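Local coordinates for protein APL1 (Anopheles gambiae, PDB 3O6N) that probably pairs with LRIM1 in a heterodimeric complex of leucine-rich repeat proteins that regulates complement-like immunity in the malaria mosquito, at residues Asn215-Val220 with Gln234-Thr239; Ile230-His235 with Glu252-Tyr257; Val71-Leu76 with Ile95-Met100. All coordinates share one frame; numbering follows the deposited sequence.

Contact 1 (Asn215-Val220 with Gln234-Thr239); sequences NSINVV and QHNNLT. With NAG (2-acetamido-2-deoxy-beta-D-glucopyranose), chain C.
Asn-215 and Asn-236 occupy equivalent places in successive leucine-rich repeats, each at the asparagine position of the repeat motif, just past the parallel strands of the solenoid. Backbone hydrogen bonding is sparse: Asn-237 N donates to Ile-217 O at 2.8 Å, approaching from outside the carbonyl plane, and a weak bond runs from Asn-215 N to His-235 O at 3.1 Å. Among the polar side chains, Asn-236 has CG beside its backbone N (chi1 -82°) and runs alongside Ile-217; its OD1 takes the hydrogen of Ile-217 N over 3.0 Å in a nearly straight bond, although that oxygen crowds a neighbour and its place is less sure. Its ND2 ties back to Leu-233 O and Ala-212 O, while Asn-215 OD1 accepts from Leu-198 N and Asn-215 ND2 donates to Val-193 O and Ala-212 O, which pins the turns of adjacent coils together. Apolar packing is carried by Leu-238, whose CD2 lies 4.1 Å from Ile-217 CG2 alongside it and 3.9 Å from Val-220 CG2. Asn-237 opens an Asn-Leu-Thr sequon: its ND2 is covalently joined to NAG C1 and also hydrogen-bonded to Glu-259 OE2, and its CB rests near Ile-217 O. Two waters complete the seam. One probably bridges Asn-215 O and Asn-237 OD1; the other gives a hydrogen to Asn-218 O at 2.8 Å and accepts one from Thr-239 N at 2.8 Å.

Contact 2 (Ile230-His235 with Glu252-Tyr257); sequences ILKLQH and EVDLSY
Leu-231 and Val-253 are paired at the middle of two parallel strands, 230-232 and 252-254, whose axes run 4.9 Å apart and 3° from alignment; Leu-231 N donates to Glu-252 O and its O accepts from Asp-254 N, both at 3.0 Å. Beyond the strands the pairing goes on through Leu-233 N to Asp-254 O and His-235 N to Ser-256 O. On the buried face Leu-231 CD2 lies beside Val-253 CG2, 4.0 Å away. The opposite face is mostly polar, though Ile-230 CD1 rests on Glu-252 CB. Lys-232, bent along its length in the conformer described, makes a long salt bridge to Glu-252, NZ to OE2 3.9 Å, and reaches Asp-254 OD2 through a water; Glu-252 OE1 is held by Arg-276 on the next strand. Gln-234, bent at chi2 (-86°), lays its amide over the Asp-254 carboxylate in nearly parallel planes, and OE1, buried here, has no polar partner in the model. Asp-254 OD1 is held by Ser-256 N at 2.9 Å, closing an Asx turn, and in one conformer by Ser-256 OG. His-235 and Tyr-257 form an offset stack, centroids 4.0 Å apart and planes 12° from parallel, with Tyr-257 CB over the imidazole; His-214 stacks on the same histidine, so one ring from each of three repeats joins the pile. Inward aliphatic residues alternating with variable outward ones fit the short parallel strands of the concave surface of a leucine-rich repeat solenoid.

Contact 3 (Val71-Leu76 with Ile95-Met100); sequences VELLNL and IQKLYM
Val-71 meets Ile-95 just ahead of the paired strands, CB to CG1 4.2 Å. At Glu-72 the carbonyl is gripped twice, by Gln-96 N at 2.7 Å and Lys-97 N at 3.0 Å, while the extended side chain runs alongside Gln-96. Leu-73 points to the same face as Lys-97 and Tyr-99; its CG lies in the plane of the Tyr-99 ring, at the edge, and CD2 is 3.9 Å from Tyr-99 CE2. Leu-74 turns the other way. Its N donates to Lys-97 O and its O accepts from Tyr-99 N, and with CG anti to the backbone N (chi1 179°) it brings CD2 within 3.7 Å of Leu-98 CD1 and 4.1 Å of Ile-95 CD1. Asn-75 points to the same side of the strands as Leu-73 and Tyr-99, its OD1 bonded to Asn-77 N. Leu-76 closes the segment with a short bond from its N to Tyr-99 O, 2.7 Å, and CD1 against Met-100 CG at 4.0 Å. These neighbouring repeats of the solenoid lie between strand 49-53, touched by Leu-74 and Leu-76, and strand 121-123, touched by Leu-98 and Tyr-99; helix 63-67 packs on Val-71, Leu-74 and Ile-95 through Leu-65.

How the contacts relate
Contacts 2 and 3 are the same kind of joint, neighbouring parallel strands of the solenoid, but their centres lie about 34 Å apart. Each has an aliphatic inner face; on the outer face contact 2 is mainly charged and ends in stacked rings, whereas contact 3 sets leucine against tyrosine beside Lys-97 and Asn-75. Contact 1 works at the turns instead, relying on buried asparagine amides, two waters and few direct backbone bonds, with a glycan on one central residue, Asn-237. It shares Gln-234 and His-235 with contact 2 and touches it through Leu-238 CD1 and Leu-233 CD1, 4.0 Å apart. All three are partly buried; only contact 2 has an exposed touching residue, Tyr-257.

Contact 1 (Asn215-Val220 with Gln234-Thr239)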
loop_
_atom_site.group_PDB
_atom_site.type_symbol
_atom_site.label_atom_id
_atom_site.label_comp_id
_atom_site.label_asym_id
_atom_site.label_seq_id
_atom_site.Cartn_x
_atom_site.Cartn_y
_atom_site.Cartn_z
ATOM N N ASN A 215 -1.583 8.371 5.742
ATOM C CA ASN A 215 -0.997 9.670 5.455
ATOM C C ASN A 215 -1.877 10.751 6.081
ATOM O O ASN A 215 -2.565 10.492 7.072
ATOM C CB ASN A 215 -0.837 9.878 3.944
ATOM C CG ASN A 215 0.404 9.192 3.387
ATOM O OD1 ASN A 215 1.499 9.750 3.430
ATOM N ND2 ASN A 215 0.235 7.977 2.862
ATOM N N SER A 216 -1.849 11.950 5.505
ATOM C CA SER A 216 -2.675 13.061 5.966
ATOM C C SER A 216 -3.454 13.642 4.792
ATOM O O SER A 216 -3.684 14.847 4.716
ATOM C CB SER A 216 -1.803 14.150 6.590
ATOM O OG SER A 216 -1.064 13.642 7.684
ATOM N N ILE A 217 -3.857 12.773 3.876
ATOM C CA ILE A 217 -4.425 13.209 2.609
ATOM C C ILE A 217 -5.817 13.799 2.784
ATOM O O ILE A 217 -6.677 13.199 3.427
ATOM C CB ILE A 217 -4.466 12.040 1.609
ATOM C CG1 ILE A 217 -3.034 11.597 1.269
ATOM C CG2 ILE A 217 -5.219 12.434 0.348
ATOM C CD1 ILE A 217 -2.958 10.241 0.595
ATOM N N ASN A 218 -6.033 14.982 2.214
ATOM C CA ASN A 218 -7.341 15.626 2.290
ATOM C C ASN A 218 -7.878 15.984 0.911
ATOM O O ASN A 218 -8.995 16.482 0.779
ATOM C CB ASN A 218 -7.287 16.866 3.191
ATOM C CG ASN A 218 -6.255 17.880 2.730
ATOM O OD1 ASN A 218 -6.052 18.081 1.533
ATOM N ND2 ASN A 218 -5.590 18.519 3.684
ATOM N N VAL A 219 -7.069 15.730 -0.113
ATOM C CA VAL A 219 -7.454 16.010 -1.488
ATOM C C VAL A 219 -6.990 14.912 -2.440
ATOM O O VAL A 219 -5.826 14.505 -2.416
ATOM C CB VAL A 219 -6.863 17.353 -1.965
ATOM C CG1 VAL A 219 -7.130 17.554 -3.450
ATOM C CG2 VAL A 219 -7.438 18.500 -1.150
ATOM N N VAL A 220 -7.912 14.426 -3.267
ATOM C CA VAL A 220 -7.578 13.478 -4.327
ATOM C C VAL A 220 -7.808 14.113 -5.701
ATOM O O VAL A 220 -8.881 14.658 -5.960
ATOM C CB VAL A 220 -8.408 12.187 -4.197
ATOM C CG1 VAL A 220 -8.040 11.201 -5.303
ATOM C CG2 VAL A 220 -8.190 11.557 -2.823
ATOM N N GLN A 234 -7.277 4.294 3.764
ATOM C CA GLN A 234 -7.633 4.313 5.180
ATOM C C GLN A 234 -6.595 5.115 5.969
ATOM O O GLN A 234 -5.434 5.187 5.576
ATOM C CB GLN A 234 -7.777 2.892 5.744
ATOM C CG GLN A 234 -6.480 2.099 5.841
ATOM C CD GLN A 234 -6.114 1.362 4.559
ATOM O OE1 GLN A 234 -6.608 1.676 3.477
ATOM N NE2 GLN A 234 -5.238 0.369 4.684
ATOM N N HIS A 235 -7.024 5.720 7.071
ATOM C CA HIS A 235 -6.144 6.537 7.904
ATOM C C HIS A 235 -5.613 7.752 7.150
ATOM O O HIS A 235 -4.415 7.887 6.917
ATOM C CB HIS A 235 -5.002 5.696 8.498
ATOM C CG HIS A 235 -5.465 4.701 9.517
ATOM N ND1 HIS A 235 -5.695 5.037 10.833
ATOM C CD2 HIS A 235 -5.760 3.383 9.408
ATOM C CE1 HIS A 235 -6.099 3.966 11.495
ATOM N NE2 HIS A 235 -6.149 2.951 10.653
ATOM N N ASN A 236 -6.533 8.627 6.763
ATOM C CA ASN A 236 -6.188 9.903 6.159
ATOM C C ASN A 236 -7.120 10.987 6.686
ATOM O O ASN A 236 -7.709 10.825 7.757
ATOM C CB ASN A 236 -6.200 9.810 4.632
ATOM C CG ASN A 236 -4.903 9.221 4.082
ATOM O OD1 ASN A 236 -3.851 9.834 4.197
ATOM N ND2 ASN A 236 -4.977 8.028 3.495
ATOM N N ASN A 237 -7.258 12.086 5.953
ATOM C CA ASN A 237 -8.107 13.187 6.404
ATOM C C ASN A 237 -9.140 13.596 5.363
ATOM O O ASN A 237 -9.421 14.782 5.190
ATOM C CB ASN A 237 -7.249 14.392 6.813
ATOM C CG ASN A 237 -6.313 14.076 7.975
ATOM O OD1 ASN A 237 -5.248 13.486 7.786
ATOM N ND2 ASN A 237 -6.710 14.469 9.182
ATOM N N LEU A 238 -9.712 12.608 4.680
ATOM C CA LEU A 238 -10.675 12.873 3.611
ATOM C C LEU A 238 -12.020 13.339 4.158
ATOM O O LEU A 238 -12.516 12.809 5.146
ATOM C CB LEU A 238 -10.865 11.626 2.746
ATOM C CG LEU A 238 -9.614 11.205 1.965
ATOM C CD1 LEU A 238 -9.798 9.822 1.359
ATOM C CD2 LEU A 238 -9.298 12.241 0.899
ATOM N N THR A 239 -12.597 14.341 3.506
ATOM C CA THR A 239 -13.883 14.888 3.926
ATOM C C THR A 239 -14.940 14.781 2.834
ATOM O O THR A 239 -16.108 15.096 3.064
ATOM C CB THR A 239 -13.760 16.363 4.330
ATOM O OG1 THR A 239 -13.258 17.116 3.217
ATOM C CG2 THR A 239 -12.821 16.510 5.520
HETATM C C1 NAG C . -5.697 14.156 10.158
HETATM C C2 NAG C . -5.443 15.483 10.870
HETATM C C3 NAG C . -4.704 15.343 12.200
HETATM C C4 NAG C . -5.179 14.141 13.002
HETATM C C5 NAG C . -5.226 12.908 12.112
HETATM C C6 NAG C . -5.686 11.680 12.892
HETATM C C7 NAG C . -5.111 17.532 9.609
HETATM C C8 NAG C . -4.083 18.468 9.039
HETATM N N2 NAG C . -4.668 16.341 9.997
HETATM O O3 NAG C . -4.901 16.512 12.966
HETATM O O4 NAG C . -4.295 13.922 14.079
HETATM O O5 NAG C . -6.118 13.141 11.045
HETATM O O6 NAG C . -7.028 11.843 13.297
HETATM O O7 NAG C . -6.290 17.873 9.704
HETATM O O HOH W 1 -4.013 11.381 9.227
HETATM O O HOH W 2 -11.412 15.175 1.071
#

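Contact 2 (Ile230-His235 with Glu252-Tyr257)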
loop_
_atom_site.group_PDB
_atom_site.type_symbol
_atom_site.label_atom_id
_atom_site.label_comp_id
_atom_site.label_asym_id
_atom_site.label_seq_id
_atom_site.Cartn_x
_atom_site.Cartn_y
_atom_site.Cartn_z
ATOM N N ILE A 230 -7.882 -1.488 -6.988
ATOM C CA ILE A 230 -7.717 -1.495 -5.541
ATOM C C ILE A 230 -7.178 -0.149 -5.074
ATOM O O ILE A 230 -6.089 0.270 -5.479
ATOM C CB ILE A 230 -6.749 -2.608 -5.084
ATOM C CG1 ILE A 230 -7.179 -3.965 -5.647
ATOM C CG2 ILE A 230 -6.684 -2.661 -3.568
ATOM C CD1 ILE A 230 -8.506 -4.458 -5.116
ATOM N N LEU A 231 -7.951 0.534 -4.238
ATOM C CA LEU A 231 -7.550 1.833 -3.723
ATOM C C LEU A 231 -7.612 1.842 -2.201
ATOM O O LEU A 231 -8.694 1.758 -1.614
ATOM C CB LEU A 231 -8.456 2.931 -4.300
ATOM C CG LEU A 231 -8.197 4.370 -3.842
ATOM C CD1 LEU A 231 -6.764 4.797 -4.164
ATOM C CD2 LEU A 231 -9.205 5.326 -4.488
ATOM N N LYS A 232 -6.448 1.937 -1.565
ATOM C CA LYS A 232 -6.377 1.954 -0.111
ATOM C C LYS A 232 -6.098 3.368 0.393
ATOM O O LYS A 232 -5.011 3.910 0.179
ATOM C CB LYS A 232 -5.296 0.988 0.384
ATOM C CG LYS A 232 -5.345 -0.391 -0.267
ATOM C CD LYS A 232 -6.697 -1.070 -0.059
ATOM C CE LYS A 232 -6.969 -1.375 1.410
ATOM N NZ LYS A 232 -6.053 -2.418 1.962
ATOM N N LEU A 233 -7.083 3.962 1.059
ATOM C CA LEU A 233 -6.948 5.320 1.577
ATOM C C LEU A 233 -7.293 5.421 3.061
ATOM O O LEU A 233 -7.564 6.513 3.567
ATOM C CB LEU A 233 -7.825 6.286 0.772
ATOM C CG LEU A 233 -7.279 6.671 -0.602
ATOM C CD1 LEU A 233 -8.352 7.352 -1.440
ATOM C CD2 LEU A 233 -6.063 7.569 -0.435
ATOM N N GLN A 234 -7.277 4.294 3.764
ATOM C CA GLN A 234 -7.633 4.313 5.180
ATOM C C GLN A 234 -6.595 5.115 5.969
ATOM O O GLN A 234 -5.434 5.187 5.576
ATOM C CB GLN A 234 -7.777 2.892 5.744
ATOM C CG GLN A 234 -6.480 2.099 5.841
ATOM C CD GLN A 234 -6.114 1.362 4.559
ATOM O OE1 GLN A 234 -6.608 1.676 3.477
ATOM N NE2 GLN A 234 -5.238 0.369 4.684
ATOM N N HIS A 235 -7.024 5.720 7.071
ATOM C CA HIS A 235 -6.144 6.537 7.904
ATOM C C HIS A 235 -5.613 7.752 7.150
ATOM O O HIS A 235 -4.415 7.887 6.917
ATOM C CB HIS A 235 -5.002 5.696 8.498
ATOM C CG HIS A 235 -5.465 4.701 9.517
ATOM N ND1 HIS A 235 -5.695 5.037 10.833
ATOM C CD2 HIS A 235 -5.760 3.383 9.408
ATOM C CE1 HIS A 235 -6.099 3.966 11.495
ATOM N NE2 HIS A 235 -6.149 2.951 10.653
ATOM N N GLU A 252 -12.313 -2.612 -4.964
ATOM C CA GLU A 252 -12.238 -2.359 -3.529
ATOM C C GLU A 252 -11.708 -0.962 -3.239
ATOM O O GLU A 252 -10.707 -0.532 -3.822
ATOM C CB GLU A 252 -11.344 -3.396 -2.834
ATOM C CG GLU A 252 -10.909 -2.972 -1.433
ATOM C CD GLU A 252 -10.077 -4.020 -0.711
ATOM O OE1 GLU A 252 -10.114 -5.202 -1.107
ATOM O OE2 GLU A 252 -9.385 -3.653 0.257
ATOM N N VAL A 253 -12.384 -0.247 -2.345
ATOM C CA VAL A 253 -11.843 1.005 -1.835
ATOM C C VAL A 253 -12.001 1.054 -0.320
ATOM O O VAL A 253 -13.069 0.733 0.221
ATOM C CB VAL A 253 -12.482 2.247 -2.511
ATOM C CG1 VAL A 253 -13.979 2.294 -2.248
ATOM C CG2 VAL A 253 -11.806 3.520 -2.026
ATOM N N ASP A 254 -10.924 1.411 0.369
ATOM C CA ASP A 254 -10.965 1.511 1.822
ATOM C C ASP A 254 -10.847 2.972 2.229
ATOM O O ASP A 254 -9.803 3.599 2.036
ATOM C CB ASP A 254 -9.848 0.673 2.460
ATOM C CG ASP A 254 -10.011 0.524 3.966
ATOM O OD1 ASP A 254 -10.773 1.305 4.569
ATOM O OD2 ASP A 254 -9.370 -0.377 4.550
ATOM N N LEU A 255 -11.939 3.508 2.769
ATOM C CA LEU A 255 -12.012 4.889 3.223
ATOM C C LEU A 255 -12.098 4.973 4.746
ATOM O O LEU A 255 -12.429 6.023 5.293
ATOM C CB LEU A 255 -13.258 5.563 2.634
ATOM C CG LEU A 255 -13.352 5.548 1.106
ATOM C CD1 LEU A 255 -14.714 6.045 0.642
ATOM C CD2 LEU A 255 -12.249 6.390 0.519
ATOM N N SER A 256 -11.808 3.870 5.430
ATOM C CA SER A 256 -11.932 3.840 6.886
ATOM C C SER A 256 -10.952 4.809 7.540
ATOM O O SER A 256 -9.926 5.155 6.956
ATOM C CB SER A 256 -11.733 2.422 7.434
ATOM O OG SER A 256 -10.416 1.956 7.211
ATOM N N TYR A 257 -11.278 5.249 8.750
ATOM C CA TYR A 257 -10.428 6.182 9.489
ATOM C C TYR A 257 -10.146 7.456 8.693
ATOM O O TYR A 257 -8.992 7.847 8.495
ATOM C CB TYR A 257 -9.119 5.508 9.911
ATOM C CG TYR A 257 -9.315 4.387 10.906
ATOM C CD1 TYR A 257 -9.342 4.642 12.268
ATOM C CD2 TYR A 257 -9.483 3.076 10.481
ATOM C CE1 TYR A 257 -9.520 3.615 13.186
ATOM C CE2 TYR A 257 -9.665 2.046 11.386
ATOM C CZ TYR A 257 -9.680 2.321 12.735
ATOM O OH TYR A 257 -9.859 1.292 13.633
HETATM O O HOH W 3 -7.931 -2.562 4.267
#

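Contact 3 (Val71-Leu76 with Ile95-Met100)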
loop_
_atom_site.group_PDB
_atom_site.type_symbol
_atom_site.label_atom_id
_atom_site.label_comp_id
_atom_site.label_asym_id
_atom_site.label_seq_id
_atom_site.Cartn_x
_atom_site.Cartn_y
_atom_site.Cartn_z
ATOM N N VAL A 71 28.118 -9.416 -14.119
ATOM C CA VAL A 71 27.008 -9.656 -13.205
ATOM C C VAL A 71 25.708 -9.071 -13.755
ATOM O O VAL A 71 25.674 -7.927 -14.208
ATOM C CB VAL A 71 27.283 -9.055 -11.812
ATOM C CG1 VAL A 71 26.101 -9.300 -10.882
ATOM C CG2 VAL A 71 28.563 -9.640 -11.220
ATOM N N GLU A 72 24.645 -9.867 -13.721
ATOM C CA GLU A 72 23.338 -9.420 -14.190
ATOM C C GLU A 72 22.391 -9.226 -13.013
ATOM O O GLU A 72 21.567 -8.312 -13.011
ATOM C CB GLU A 72 22.751 -10.422 -15.186
ATOM C CG GLU A 72 23.586 -10.589 -16.446
ATOM C CD GLU A 72 22.953 -11.535 -17.448
ATOM O OE1 GLU A 72 22.000 -12.251 -17.073
ATOM O OE2 GLU A 72 23.410 -11.560 -18.611
ATOM N N LEU A 73 22.522 -10.093 -12.015
ATOM C CA LEU A 73 21.740 -9.990 -10.790
ATOM C C LEU A 73 22.672 -9.964 -9.584
ATOM O O LEU A 73 23.377 -10.934 -9.311
ATOM C CB LEU A 73 20.764 -11.163 -10.676
ATOM C CG LEU A 73 19.685 -11.090 -9.589
ATOM C CD1 LEU A 73 18.567 -12.080 -9.882
ATOM C CD2 LEU A 73 20.264 -11.324 -8.199
ATOM N N LEU A 74 22.675 -8.846 -8.869
ATOM C CA LEU A 74 23.531 -8.695 -7.700
ATOM C C LEU A 74 22.690 -8.580 -6.431
ATOM O O LEU A 74 21.928 -7.626 -6.256
ATOM C CB LEU A 74 24.438 -7.474 -7.854
ATOM C CG LEU A 74 25.390 -7.159 -6.700
ATOM C CD1 LEU A 74 26.375 -8.299 -6.487
ATOM C CD2 LEU A 74 26.127 -5.860 -6.963
ATOM N N ASN A 75 22.829 -9.563 -5.552
ATOM C CA ASN A 75 22.080 -9.580 -4.304
ATOM C C ASN A 75 22.952 -9.167 -3.121
ATOM O O ASN A 75 23.740 -9.963 -2.609
ATOM C CB ASN A 75 21.479 -10.968 -4.072
ATOM C CG ASN A 75 20.510 -10.997 -2.908
ATOM O OD1 ASN A 75 20.520 -10.107 -2.058
ATOM N ND2 ASN A 75 19.668 -12.025 -2.862
ATOM N N LEU A 76 22.811 -7.915 -2.701
ATOM C CA LEU A 76 23.534 -7.407 -1.542
ATOM C C LEU A 76 22.588 -7.166 -0.363
ATOM O O LEU A 76 22.862 -6.337 0.506
ATOM C CB LEU A 76 24.278 -6.119 -1.895
ATOM C CG LEU A 76 25.253 -6.234 -3.072
ATOM C CD1 LEU A 76 25.768 -4.869 -3.497
ATOM C CD2 LEU A 76 26.408 -7.166 -2.724
ATOM N N ILE A 95 24.637 -5.082 -15.125
ATOM C CA ILE A 95 23.656 -5.354 -14.070
ATOM C C ILE A 95 22.230 -4.977 -14.478
ATOM O O ILE A 95 21.982 -3.883 -14.985
ATOM C CB ILE A 95 24.040 -4.683 -12.729
ATOM C CG1 ILE A 95 25.301 -5.339 -12.163
ATOM C CG2 ILE A 95 22.896 -4.799 -11.715
ATOM C CD1 ILE A 95 25.799 -4.727 -10.879
ATOM N N GLN A 96 21.304 -5.906 -14.259
ATOM C CA GLN A 96 19.901 -5.705 -14.596
ATOM C C GLN A 96 19.048 -5.611 -13.339
ATOM O O GLN A 96 18.063 -4.870 -13.294
ATOM C CB GLN A 96 19.392 -6.855 -15.469
ATOM C CG GLN A 96 20.061 -6.954 -16.825
ATOM C CD GLN A 96 19.457 -8.040 -17.695
ATOM O OE1 GLN A 96 18.252 -8.289 -17.651
ATOM N NE2 GLN A 96 20.292 -8.691 -18.493
ATOM N N LYS A 97 19.417 -6.379 -12.321
ATOM C CA LYS A 97 18.670 -6.383 -11.069
ATOM C C LYS A 97 19.617 -6.208 -9.890
ATOM O O LYS A 97 20.554 -6.985 -9.717
ATOM C CB LYS A 97 17.858 -7.671 -10.929
ATOM C CG LYS A 97 16.828 -7.866 -12.030
ATOM C CD LYS A 97 16.099 -9.189 -11.884
ATOM C CE LYS A 97 15.068 -9.366 -12.986
ATOM N NZ LYS A 97 15.689 -9.261 -14.336
ATOM N N LEU A 98 19.370 -5.173 -9.090
ATOM C CA LEU A 98 20.258 -4.827 -7.984
ATOM C C LEU A 98 19.487 -4.781 -6.674
ATOM O O LEU A 98 18.568 -3.979 -6.514
ATOM C CB LEU A 98 20.935 -3.479 -8.239
ATOM C CG LEU A 98 21.899 -2.965 -7.166
ATOM C CD1 LEU A 98 22.983 -3.989 -6.872
ATOM C CD2 LEU A 98 22.524 -1.651 -7.603
ATOM N N TYR A 99 19.870 -5.639 -5.736
ATOM C CA TYR A 99 19.194 -5.696 -4.449
ATOM C C TYR A 99 20.131 -5.239 -3.340
ATOM O O TYR A 99 21.165 -5.859 -3.095
ATOM C CB TYR A 99 18.682 -7.111 -4.184
ATOM C CG TYR A 99 17.757 -7.617 -5.267
ATOM C CD1 TYR A 99 16.395 -7.343 -5.227
ATOM C CD2 TYR A 99 18.246 -8.353 -6.336
ATOM C CE1 TYR A 99 15.545 -7.801 -6.217
ATOM C CE2 TYR A 99 17.403 -8.814 -7.331
ATOM C CZ TYR A 99 16.055 -8.535 -7.266
ATOM O OH TYR A 99 15.217 -8.992 -8.255
ATOM N N MET A 100 19.766 -4.143 -2.683
ATOM C CA MET A 100 20.582 -3.580 -1.615
ATOM C C MET A 100 19.730 -3.231 -0.401
ATOM O O MET A 100 20.046 -2.311 0.355
ATOM C CB MET A 100 21.348 -2.347 -2.112
ATOM C CG MET A 100 22.434 -2.666 -3.127
ATOM S SD MET A 100 23.535 -1.276 -3.466
ATOM C CE MET A 100 22.452 -0.202 -4.389
#